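Local coordinates for UTP--glucose-1-phosphate uridylyltransferase YngB (Bacillus subtilis, PDB 7O2N), which catalyses the formation of UDP-glucose from glucose-1-phosphate and UTP, feeding glycolipid synthesis and wall teichoic acid glucosylation, at residues Thr154-Gln160 against Pro242-Leu248; Tyr149-Glu155 against Val208-Ile213; Glu51-Thr57 against Asn98-Gln104. One frame throughout, in Å; residues are numbered along the deposited sequence.

In the fold
All three contacts belong to one large mixed sheet, at different places along it. Contacts 1 and 3 each join two parallel strands by regular backbone bonds, yet their centres lie about 24 Å apart: contact 3 is at one margin of the sheet, where N98 and I102 are exposed, while contact 1 is more buried, its strands lined with valine, alanine and leucine. Contact 2 lies next to contact 1 and shares T154 and E155 with it. There the end of helix 141-152 and the loop after it meet strand 206-210, the antiparallel neighbour of strand 156-161, through a tyrosine, a buried glutamate and apolar side chains. An asparagine-aspartate bond marks contact 3, a glutamine-to-carbonyl bond contact 1.

Contact 1: residues Thr154-Gln160 against Pro242-Leu248; sequences TEVVGVQ and PIHARLL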
loop_
_atom_site.group_PDB
_atom_site.type_symbol
_atom_site.label_atom_id
_atom_site.label_comp_id
_atom_site.label_asym_id
_atom_site.label_seq_id
_atom_site.Cartn_x
_atom_site.Cartn_y
_atom_site.Cartn_z
ATOM N N THR A 154 35.047 15.175 -4.813
ATOM C CA THR A 154 35.245 13.997 -3.983
ATOM C C THR A 154 33.906 13.313 -3.737
ATOM O O THR A 154 32.858 13.815 -4.147
ATOM C CB THR A 154 35.775 14.349 -2.588
ATOM O OG1 THR A 154 35.287 15.633 -2.197
ATOM C CG2 THR A 154 37.279 14.303 -2.494
ATOM N N GLU A 155 33.974 12.173 -3.034
ATOM C CA GLU A 155 32.810 11.436 -2.563
ATOM C C GLU A 155 32.025 12.343 -1.618
ATOM O O GLU A 155 32.507 12.652 -0.535
ATOM C CB GLU A 155 33.244 10.146 -1.858
ATOM C CG GLU A 155 33.650 9.006 -2.787
ATOM C CD GLU A 155 34.987 9.086 -3.522
ATOM O OE1 GLU A 155 35.782 10.018 -3.235
ATOM O OE2 GLU A 155 35.237 8.211 -4.398
ATOM N N VAL A 156 30.840 12.787 -2.056
ATOM C CA VAL A 156 29.944 13.621 -1.268
ATOM C C VAL A 156 28.828 12.772 -0.642
ATOM O O VAL A 156 28.319 11.837 -1.252
ATOM C CB VAL A 156 29.420 14.852 -2.050
ATOM C CG1 VAL A 156 29.987 14.987 -3.457
ATOM C CG2 VAL A 156 27.908 15.030 -2.026
ATOM N N VAL A 157 28.474 13.100 0.606
ATOM C CA VAL A 157 27.426 12.437 1.373
ATOM C C VAL A 157 26.319 13.458 1.655
ATOM O O VAL A 157 26.588 14.642 1.824
ATOM C CB VAL A 157 27.999 11.843 2.680
ATOM C CG1 VAL A 157 27.085 12.082 3.853
ATOM C CG2 VAL A 157 28.336 10.368 2.586
ATOM N N GLY A 158 25.066 12.994 1.706
ATOM C CA GLY A 158 23.912 13.818 2.036
ATOM C C GLY A 158 23.515 13.666 3.506
ATOM O O GLY A 158 23.300 12.550 3.988
ATOM N N VAL A 159 23.429 14.807 4.212
ATOM C CA VAL A 159 23.275 14.815 5.663
ATOM C C VAL A 159 22.187 15.793 6.106
ATOM O O VAL A 159 21.783 16.718 5.384
ATOM C CB VAL A 159 24.599 15.078 6.412
ATOM C CG1 VAL A 159 25.535 13.883 6.344
ATOM C CG2 VAL A 159 25.291 16.378 5.990
ATOM N N GLN A 160 21.717 15.516 7.332
ATOM C CA GLN A 160 20.845 16.359 8.139
ATOM C C GLN A 160 21.092 16.020 9.616
ATOM O O GLN A 160 21.575 14.933 9.953
ATOM C CB GLN A 160 19.381 16.144 7.738
ATOM C CG GLN A 160 18.941 16.960 6.534
ATOM C CD GLN A 160 17.453 16.839 6.353
ATOM O OE1 GLN A 160 16.836 15.957 6.954
ATOM N NE2 GLN A 160 16.859 17.730 5.560
ATOM N N PRO A 242 40.147 13.475 3.020
ATOM C CA PRO A 242 38.801 13.677 3.551
ATOM C C PRO A 242 37.691 14.077 2.568
ATOM O O PRO A 242 37.887 14.863 1.642
ATOM C CB PRO A 242 39.105 14.690 4.667
ATOM C CG PRO A 242 40.215 15.560 4.132
ATOM C CD PRO A 242 40.952 14.699 3.132
ATOM N N ILE A 243 36.503 13.521 2.847
ATOM C CA ILE A 243 35.254 13.581 2.104
ATOM C C ILE A 243 34.506 14.867 2.436
ATOM O O ILE A 243 34.888 15.608 3.328
ATOM C CB ILE A 243 34.419 12.372 2.567
ATOM C CG1 ILE A 243 35.012 11.042 2.102
ATOM C CG2 ILE A 243 32.943 12.502 2.224
ATOM C CD1 ILE A 243 34.164 9.837 2.471
ATOM N N HIS A 244 33.418 15.110 1.707
ATOM C CA HIS A 244 32.554 16.260 1.914
ATOM C C HIS A 244 31.119 15.799 2.172
ATOM O O HIS A 244 30.780 14.652 1.895
ATOM C CB HIS A 244 32.657 17.223 0.727
ATOM C CG HIS A 244 33.979 17.905 0.643
ATOM N ND1 HIS A 244 35.155 17.304 1.059
ATOM C CD2 HIS A 244 34.323 19.123 0.180
ATOM C CE1 HIS A 244 36.164 18.120 0.849
ATOM N NE2 HIS A 244 35.679 19.242 0.310
ATOM N N ALA A 245 30.295 16.703 2.731
ATOM C CA ALA A 245 28.899 16.436 3.037
ATOM C C ALA A 245 28.064 17.691 2.801
ATOM O O ALA A 245 28.461 18.795 3.167
ATOM C CB ALA A 245 28.764 15.944 4.454
ATOM N N ARG A 246 26.900 17.511 2.180
ATOM C CA ARG A 246 25.947 18.594 2.035
ATOM C C ARG A 246 24.901 18.490 3.146
ATOM O O ARG A 246 24.367 17.413 3.399
ATOM C CB ARG A 246 25.268 18.500 0.665
ATOM C CG ARG A 246 24.095 19.454 0.494
ATOM C CD ARG A 246 24.696 20.762 0.041
ATOM N NE ARG A 246 23.754 21.604 -0.670
ATOM C CZ ARG A 246 22.843 22.352 -0.075
ATOM N NH1 ARG A 246 22.766 22.337 1.244
ATOM N NH2 ARG A 246 22.024 23.109 -0.788
ATOM N N LEU A 247 24.623 19.614 3.821
ATOM C CA LEU A 247 23.417 19.713 4.625
ATOM C C LEU A 247 22.264 19.929 3.654
ATOM O O LEU A 247 22.358 20.740 2.736
ATOM C CB LEU A 247 23.542 20.869 5.616
ATOM C CG LEU A 247 22.514 20.888 6.752
ATOM C CD1 LEU A 247 22.942 20.044 7.959
ATOM C CD2 LEU A 247 22.225 22.323 7.163
ATOM N N LEU A 248 21.201 19.145 3.832
ATOM C CA LEU A 248 20.133 19.095 2.855
ATOM C C LEU A 248 19.023 20.063 3.249
ATOM O O LEU A 248 18.561 20.076 4.392
ATOM C CB LEU A 248 19.615 17.658 2.796
ATOM C CG LEU A 248 20.588 16.636 2.214
ATOM C CD1 LEU A 248 20.213 15.227 2.630
ATOM C CD2 LEU A 248 20.628 16.743 0.705
#
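Parallel pairing of strands 156-160 and 244-247, with V157 beside A245 and V159 beside L247, belongs to the mixed central sheet of this GT-A-type nucleotidyltransferase. The bonds step along the pair in the usual parallel pattern, each odd-numbered valine using both its N-H and its C=O. V157 N donates to H244 O at 3.1 Å, R246 N to V157 O at 2.9 Å, and V159 N to R246 O; L248 N donates to V159 O. The strand axes diverge by 31°, the ordinary twist of such a sheet.

A245 suits the face it shares with V157, V159 and L247. Its single methyl leaves room for V159 to lean in, CG2 lying 3.8 Å from A245 CB, and V157 CG1 borders the same methyl. Helix 230-240 packs on this face through L234, while V185, I201 and V203 of the flanking strands continue its apolar surface. On the other face, V156 and R246 rest on helix 141-152, which leads into the first strand.

The polar side chains work at the two ends. T154 OG1 sits 3.6 Å above one face of the H244 imidazole, displaced toward its rim, and the ring also meets that of Y152. At the far end Q160 continues where the backbone pairing stops. With chi1 at -84° its CG lies beside the backbone N, and the extended chain beyond carries the amide to the residue just past the neighbouring strand. NE2 donates almost straight to L248 O at 3.1 Å; that oxygen lies in the plane of the Q160 amide, whereas NE2 stands well above the carbonyl plane of L248. G158 brings no side chain to its face, where a CB would crowd L248 CD1, itself 3.8 Å from G158 C.

Contact 2: residues Tyr149-Glu155 against Val208-Ile213; sequences YDVYGTE and VLNSSI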
loop_
_atom_site.group_PDB
_atom_site.type_symbol
_atom_site.label_atom_id
_atom_site.label_comp_id
_atom_site.label_asym_id
_atom_site.label_seq_id
_atom_site.Cartn_x
_atom_site.Cartn_y
_atom_site.Cartn_z
ATOM N N TYR A 149 29.422 18.097 -5.576
ATOM C CA TYR A 149 30.351 17.271 -6.341
ATOM C C TYR A 149 31.029 18.077 -7.455
ATOM O O TYR A 149 32.263 18.076 -7.540
ATOM C CB TYR A 149 29.692 16.022 -6.936
ATOM C CG TYR A 149 30.683 15.149 -7.660
ATOM C CD1 TYR A 149 31.516 14.320 -6.924
ATOM C CD2 TYR A 149 30.834 15.194 -9.045
ATOM C CE1 TYR A 149 32.479 13.540 -7.539
ATOM C CE2 TYR A 149 31.809 14.434 -9.672
ATOM C CZ TYR A 149 32.630 13.602 -8.913
ATOM O OH TYR A 149 33.597 12.802 -9.448
ATOM N N ASP A 150 30.207 18.726 -8.306
ATOM C CA ASP A 150 30.668 19.594 -9.376
ATOM C C ASP A 150 31.894 20.398 -8.937
ATOM O O ASP A 150 32.797 20.630 -9.736
ATOM C CB ASP A 150 29.572 20.543 -9.870
ATOM C CG ASP A 150 28.584 19.948 -10.867
ATOM O OD1 ASP A 150 27.525 20.566 -11.079
ATOM O OD2 ASP A 150 28.863 18.860 -11.406
ATOM N N VAL A 151 31.941 20.806 -7.663
ATOM C CA VAL A 151 33.047 21.640 -7.229
ATOM C C VAL A 151 34.147 20.782 -6.619
ATOM O O VAL A 151 35.194 20.667 -7.231
ATOM C CB VAL A 151 32.636 22.845 -6.361
ATOM C CG1 VAL A 151 31.171 23.261 -6.536
ATOM C CG2 VAL A 151 33.026 22.660 -4.908
ATOM N N TYR A 152 33.916 20.139 -5.470
ATOM C CA TYR A 152 34.996 19.441 -4.777
ATOM C C TYR A 152 35.393 18.134 -5.465
ATOM O O TYR A 152 36.523 17.677 -5.298
ATOM C CB TYR A 152 34.670 19.187 -3.304
ATOM C CG TYR A 152 34.410 20.443 -2.523
ATOM C CD1 TYR A 152 33.167 21.057 -2.559
ATOM C CD2 TYR A 152 35.408 21.025 -1.761
ATOM C CE1 TYR A 152 32.919 22.224 -1.856
ATOM C CE2 TYR A 152 35.174 22.185 -1.039
ATOM C CZ TYR A 152 33.925 22.781 -1.092
ATOM O OH TYR A 152 33.670 23.919 -0.398
ATOM N N GLY A 153 34.461 17.511 -6.197
ATOM C CA GLY A 153 34.788 16.329 -6.975
ATOM C C GLY A 153 35.201 15.114 -6.139
ATOM O O GLY A 153 35.659 14.122 -6.696
ATOM N N THR A 154 35.047 15.175 -4.813
ATOM C CA THR A 154 35.245 13.997 -3.983
ATOM C C THR A 154 33.906 13.313 -3.737
ATOM O O THR A 154 32.858 13.815 -4.147
ATOM C CB THR A 154 35.775 14.349 -2.588
ATOM O OG1 THR A 154 35.287 15.633 -2.197
ATOM C CG2 THR A 154 37.279 14.303 -2.494
ATOM N N GLU A 155 33.974 12.173 -3.034
ATOM C CA GLU A 155 32.810 11.436 -2.563
ATOM C C GLU A 155 32.025 12.343 -1.618
ATOM O O GLU A 155 32.507 12.652 -0.535
ATOM C CB GLU A 155 33.244 10.146 -1.858
ATOM C CG GLU A 155 33.650 9.006 -2.787
ATOM C CD GLU A 155 34.987 9.086 -3.522
ATOM O OE1 GLU A 155 35.782 10.018 -3.235
ATOM O OE2 GLU A 155 35.237 8.211 -4.398
ATOM N N VAL A 208 26.960 10.630 -3.672
ATOM C CA VAL A 208 27.599 10.651 -4.969
ATOM C C VAL A 208 28.997 10.057 -4.798
ATOM O O VAL A 208 29.681 10.348 -3.824
ATOM C CB VAL A 208 27.581 12.060 -5.573
ATOM C CG1 VAL A 208 28.438 12.156 -6.822
ATOM C CG2 VAL A 208 26.159 12.454 -5.908
ATOM N N LEU A 209 29.376 9.149 -5.708
ATOM C CA LEU A 209 30.608 8.386 -5.573
ATOM C C LEU A 209 31.431 8.413 -6.860
ATOM O O LEU A 209 30.937 8.749 -7.942
ATOM C CB LEU A 209 30.264 6.943 -5.188
ATOM C CG LEU A 209 29.592 6.761 -3.835
ATOM C CD1 LEU A 209 29.524 5.280 -3.489
ATOM C CD2 LEU A 209 30.342 7.530 -2.756
ATOM N N ASN A 210 32.707 8.044 -6.707
ATOM C CA ASN A 210 33.612 7.945 -7.840
ATOM C C ASN A 210 33.837 6.473 -8.162
ATOM O O ASN A 210 33.741 5.614 -7.281
ATOM C CB ASN A 210 34.919 8.704 -7.587
ATOM C CG ASN A 210 34.779 10.184 -7.856
ATOM O OD1 ASN A 210 35.167 11.006 -7.031
ATOM N ND2 ASN A 210 34.189 10.519 -8.995
ATOM N N SER A 211 34.116 6.216 -9.447
ATOM C CA SER A 211 34.512 4.909 -9.942
ATOM C C SER A 211 35.538 4.282 -9.001
ATOM O O SER A 211 35.434 3.098 -8.674
ATOM C CB SER A 211 35.076 5.058 -11.309
ATOM O OG SER A 211 34.567 6.233 -11.926
ATOM N N SER A 212 36.517 5.096 -8.565
ATOM C CA SER A 212 37.540 4.716 -7.597
ATOM C C SER A 212 36.951 3.803 -6.530
ATOM O O SER A 212 37.560 2.803 -6.177
ATOM C CB SER A 212 38.160 5.923 -6.953
ATOM O OG SER A 212 37.709 7.111 -7.596
ATOM N N ILE A 213 35.751 4.160 -6.052
ATOM C CA ILE A 213 35.127 3.524 -4.904
ATOM C C ILE A 213 34.994 2.016 -5.124
ATOM O O ILE A 213 34.801 1.262 -4.169
ATOM C CB ILE A 213 33.784 4.202 -4.554
ATOM C CG1 ILE A 213 33.474 4.127 -3.060
ATOM C CG2 ILE A 213 32.634 3.686 -5.395
ATOM C CD1 ILE A 213 34.419 4.955 -2.210
#
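E155 reaches from the loop after helix 141-152 toward L209 and N210, and its side chain can be followed atom by atom. CB lies 4.0 Å from L209 CD2, and CG comes closer to the same methyl, at 3.6 Å, so the aliphatic half of the glutamate is set against a leucine branch. The chain then bends, with chi2 at 74°, which folds the carboxylate back over the start of N210. OE2 lies 3.2 Å from N210 CB, accepts a weak bond from N210 N at 3.4 Å and has I213 CD1 near by. Burial of the carboxylate, with a bond this weak, could favour its protonated form.

Here the chain passes from a helix into a sheet strand, the kind of helix-to-strand junction that recurs in alternating alpha/beta folds. G153 makes the turn: it is the first residue to leave the helical conformation, and its positive phi is one that glycine adopts readily. Its N still bonds to Y149 O, while its CA lies over the Y149 ring, 3.7 Å above the plane and toward the rim. Beyond it, E155 CA makes a C-H...O contact with V208 O just where strand 156-161 begins to pair antiparallel with strand 206-210.

Y149 fills the space beside this junction. Its CG is anti to the backbone N (chi1 -177°), which sends the ring across the strand. There V208 CG1 makes an off-centre CH-pi contact, 4.2 Å from the ring centroid, crossing the tyrosine at about a right angle. The hydroxyl end reaches the N210 amide, whose plane is turned 57° from the ring. P125 of strand 125-129 backs both Y149 and N210, and V237 of helix 230-240 packs on E155 and I213.

Contact 3: residues Glu51-Thr57 against Asn98-Gln104; sequences EDILIIT and NIHYIRQ
N98 opens its strand by gripping E51 and D52 together. Its N donates to E51 O at 2.9 Å, and its ND2 to D52 OD1 at 2.8 Å, the amide and carboxylate lying side by side and nearly coplanar. With D52 replaced by an alanine, the N98 amide would be likely to lose its carboxylate partner and turn more freely. N98 O in turn receives I53 N. I99, branched and apolar as strands favour, lays its CD1 4.0 Å from I53 CD1, with CG2 against I55 CD1. H100 exchanges backbone bonds with I53 O and I55 N; its CG, beside the backbone N at chi1 -54°, keeps ND1 near enough for a weak bond to I53 O. Y101 sets CE1 3.5 Å from I55 CD1. I102 bonds on both sides, N to I55 O and O to T57 N, while its CG2 meets L54 and I56. R103 passes its CA by T57 O, and Q104 N donates to T57 O at 3.0 Å, Q104 CB meeting I56 CG2.

The link between the two parallel strands holds helices 62-67, 72-79 and 84-93 and no strand, a beta-alpha-beta crossover. Strand 6-11 flanks 52-57 on its other side, helix 62-67 packs by I64 and E65 on I55, T57 and Y101, and F120 of helix 118-121 touches D52, L54 and H100.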
loop_
_atom_site.group_PDB
_atom_site.type_symbol
_atom_site.label_atom_id
_atom_site.label_comp_id
_atom_site.label_asym_id
_atom_site.label_seq_id
_atom_site.Cartn_x
_atom_site.Cartn_y
_atom_site.Cartn_z
ATOM N N GLU A 51 19.725 10.265 -15.779
ATOM C CA GLU A 51 19.097 9.730 -16.980
ATOM C C GLU A 51 19.033 8.196 -16.925
ATOM O O GLU A 51 18.182 7.611 -17.580
ATOM C CB GLU A 51 19.725 10.349 -18.233
ATOM C CG GLU A 51 21.193 10.730 -18.046
ATOM C CD GLU A 51 21.912 11.437 -19.188
ATOM O OE1 GLU A 51 21.245 12.175 -19.953
ATOM O OE2 GLU A 51 23.157 11.268 -19.297
ATOM N N ASP A 52 19.888 7.551 -16.109
ATOM C CA ASP A 52 20.010 6.099 -16.121
ATOM C C ASP A 52 20.143 5.549 -14.701
ATOM O O ASP A 52 21.067 5.896 -13.972
ATOM C CB ASP A 52 21.195 5.641 -16.977
ATOM C CG ASP A 52 21.184 6.120 -18.427
ATOM O OD1 ASP A 52 20.195 5.812 -19.162
ATOM O OD2 ASP A 52 22.185 6.774 -18.827
ATOM N N ILE A 53 19.223 4.649 -14.345
ATOM C CA ILE A 53 19.142 4.053 -13.023
ATOM C C ILE A 53 19.308 2.535 -13.151
ATOM O O ILE A 53 18.721 1.882 -14.028
ATOM C CB ILE A 53 17.789 4.416 -12.387
ATOM C CG1 ILE A 53 17.635 5.929 -12.201
ATOM C CG2 ILE A 53 17.575 3.657 -11.090
ATOM C CD1 ILE A 53 16.246 6.388 -11.782
ATOM N N LEU A 54 20.130 1.977 -12.258
ATOM C CA LEU A 54 20.203 0.536 -12.116
ATOM C C LEU A 54 19.574 0.159 -10.780
ATOM O O LEU A 54 19.983 0.635 -9.724
ATOM C CB LEU A 54 21.666 0.098 -12.142
ATOM C CG LEU A 54 21.902 -1.392 -11.886
ATOM C CD1 LEU A 54 21.135 -2.280 -12.868
ATOM C CD2 LEU A 54 23.379 -1.718 -11.975
ATOM N N ILE A 55 18.557 -0.692 -10.838
ATOM C CA ILE A 55 17.965 -1.216 -9.626
ATOM C C ILE A 55 18.553 -2.600 -9.407
ATOM O O ILE A 55 18.518 -3.443 -10.303
ATOM C CB ILE A 55 16.434 -1.271 -9.754
ATOM C CG1 ILE A 55 15.849 0.114 -10.032
ATOM C CG2 ILE A 55 15.823 -1.933 -8.528
ATOM C CD1 ILE A 55 14.376 0.100 -10.268
ATOM N N ILE A 56 19.155 -2.795 -8.231
ATOM C CA ILE A 56 19.617 -4.109 -7.825
ATOM C C ILE A 56 18.398 -4.730 -7.159
ATOM O O ILE A 56 18.003 -4.337 -6.061
ATOM C CB ILE A 56 20.815 -4.030 -6.855
ATOM C CG1 ILE A 56 21.867 -2.952 -7.178
ATOM C CG2 ILE A 56 21.420 -5.399 -6.611
ATOM C CD1 ILE A 56 22.351 -2.850 -8.603
ATOM N N THR A 57 17.749 -5.641 -7.881
ATOM C CA THR A 57 16.504 -6.213 -7.414
ATOM C C THR A 57 16.771 -7.651 -6.979
ATOM O O THR A 57 17.851 -8.175 -7.220
ATOM C CB THR A 57 15.436 -6.082 -8.511
ATOM O OG1 THR A 57 14.207 -6.642 -8.038
ATOM C CG2 THR A 57 15.814 -6.776 -9.801
ATOM N N ASN A 98 15.840 5.874 -17.742
ATOM C CA ASN A 98 16.042 4.573 -18.353
ATOM C C ASN A 98 16.370 3.607 -17.229
ATOM O O ASN A 98 17.437 3.728 -16.623
ATOM C CB ASN A 98 17.185 4.574 -19.371
ATOM C CG ASN A 98 16.992 5.541 -20.517
ATOM O OD1 ASN A 98 15.885 5.687 -21.048
ATOM N ND2 ASN A 98 18.078 6.188 -20.907
ATOM N N ILE A 99 15.445 2.672 -16.973
ATOM C CA ILE A 99 15.540 1.846 -15.786
ATOM C C ILE A 99 16.134 0.492 -16.157
ATOM O O ILE A 99 15.499 -0.271 -16.881
ATOM C CB ILE A 99 14.157 1.686 -15.137
ATOM C CG1 ILE A 99 13.408 3.009 -14.998
ATOM C CG2 ILE A 99 14.289 1.002 -13.793
ATOM C CD1 ILE A 99 14.122 4.034 -14.160
ATOM N N HIS A 100 17.326 0.203 -15.624
ATOM C CA HIS A 100 17.988 -1.083 -15.807
ATOM C C HIS A 100 17.845 -1.920 -14.532
ATOM O O HIS A 100 17.709 -1.349 -13.459
ATOM C CB HIS A 100 19.470 -0.844 -16.143
ATOM C CG HIS A 100 19.686 0.066 -17.307
ATOM N ND1 HIS A 100 19.124 1.321 -17.387
ATOM C CD2 HIS A 100 20.397 -0.086 -18.440
ATOM C CE1 HIS A 100 19.464 1.891 -18.521
ATOM N NE2 HIS A 100 20.254 1.054 -19.179
ATOM N N TYR A 101 17.891 -3.257 -14.653
ATOM C CA TYR A 101 17.820 -4.169 -13.513
ATOM C C TYR A 101 18.950 -5.194 -13.517
ATOM O O TYR A 101 19.399 -5.665 -14.557
ATOM C CB TYR A 101 16.520 -4.968 -13.514
ATOM C CG TYR A 101 15.333 -4.059 -13.555
ATOM C CD1 TYR A 101 14.894 -3.407 -12.413
ATOM C CD2 TYR A 101 14.707 -3.785 -14.755
ATOM C CE1 TYR A 101 13.828 -2.519 -12.463
ATOM C CE2 TYR A 101 13.642 -2.900 -14.821
ATOM C CZ TYR A 101 13.206 -2.254 -13.673
ATOM O OH TYR A 101 12.145 -1.391 -13.725
ATOM N N ILE A 102 19.388 -5.561 -12.324
ATOM C CA ILE A 102 20.282 -6.688 -12.161
ATOM C C ILE A 102 19.798 -7.441 -10.940
ATOM O O ILE A 102 19.279 -6.833 -10.010
ATOM C CB ILE A 102 21.744 -6.229 -11.981
ATOM C CG1 ILE A 102 22.699 -7.417 -11.888
ATOM C CG2 ILE A 102 21.914 -5.300 -10.792
ATOM C CD1 ILE A 102 23.378 -7.751 -13.176
ATOM N N ARG A 103 19.962 -8.758 -10.957
ATOM C CA ARG A 103 19.602 -9.489 -9.758
ATOM C C ARG A 103 20.802 -9.597 -8.830
ATOM O O ARG A 103 21.871 -10.009 -9.263
ATOM C CB ARG A 103 19.051 -10.857 -10.129
ATOM C CG ARG A 103 17.591 -10.961 -9.755
ATOM C CD ARG A 103 16.647 -11.016 -10.926
ATOM N NE ARG A 103 15.828 -12.148 -10.524
ATOM C CZ ARG A 103 14.602 -12.396 -10.945
ATOM N NH1 ARG A 103 14.004 -11.576 -11.799
ATOM N NH2 ARG A 103 13.989 -13.479 -10.502
ATOM N N GLN A 104 20.625 -9.212 -7.563
ATOM C CA GLN A 104 21.632 -9.519 -6.564
ATOM C C GLN A 104 21.573 -11.020 -6.331
ATOM O O GLN A 104 20.487 -11.577 -6.158
ATOM C CB GLN A 104 21.319 -8.774 -5.280
ATOM C CG GLN A 104 22.569 -8.506 -4.465
ATOM C CD GLN A 104 22.223 -7.919 -3.119
ATOM O OE1 GLN A 104 21.131 -8.152 -2.577
ATOM N NE2 GLN A 104 23.175 -7.173 -2.575
#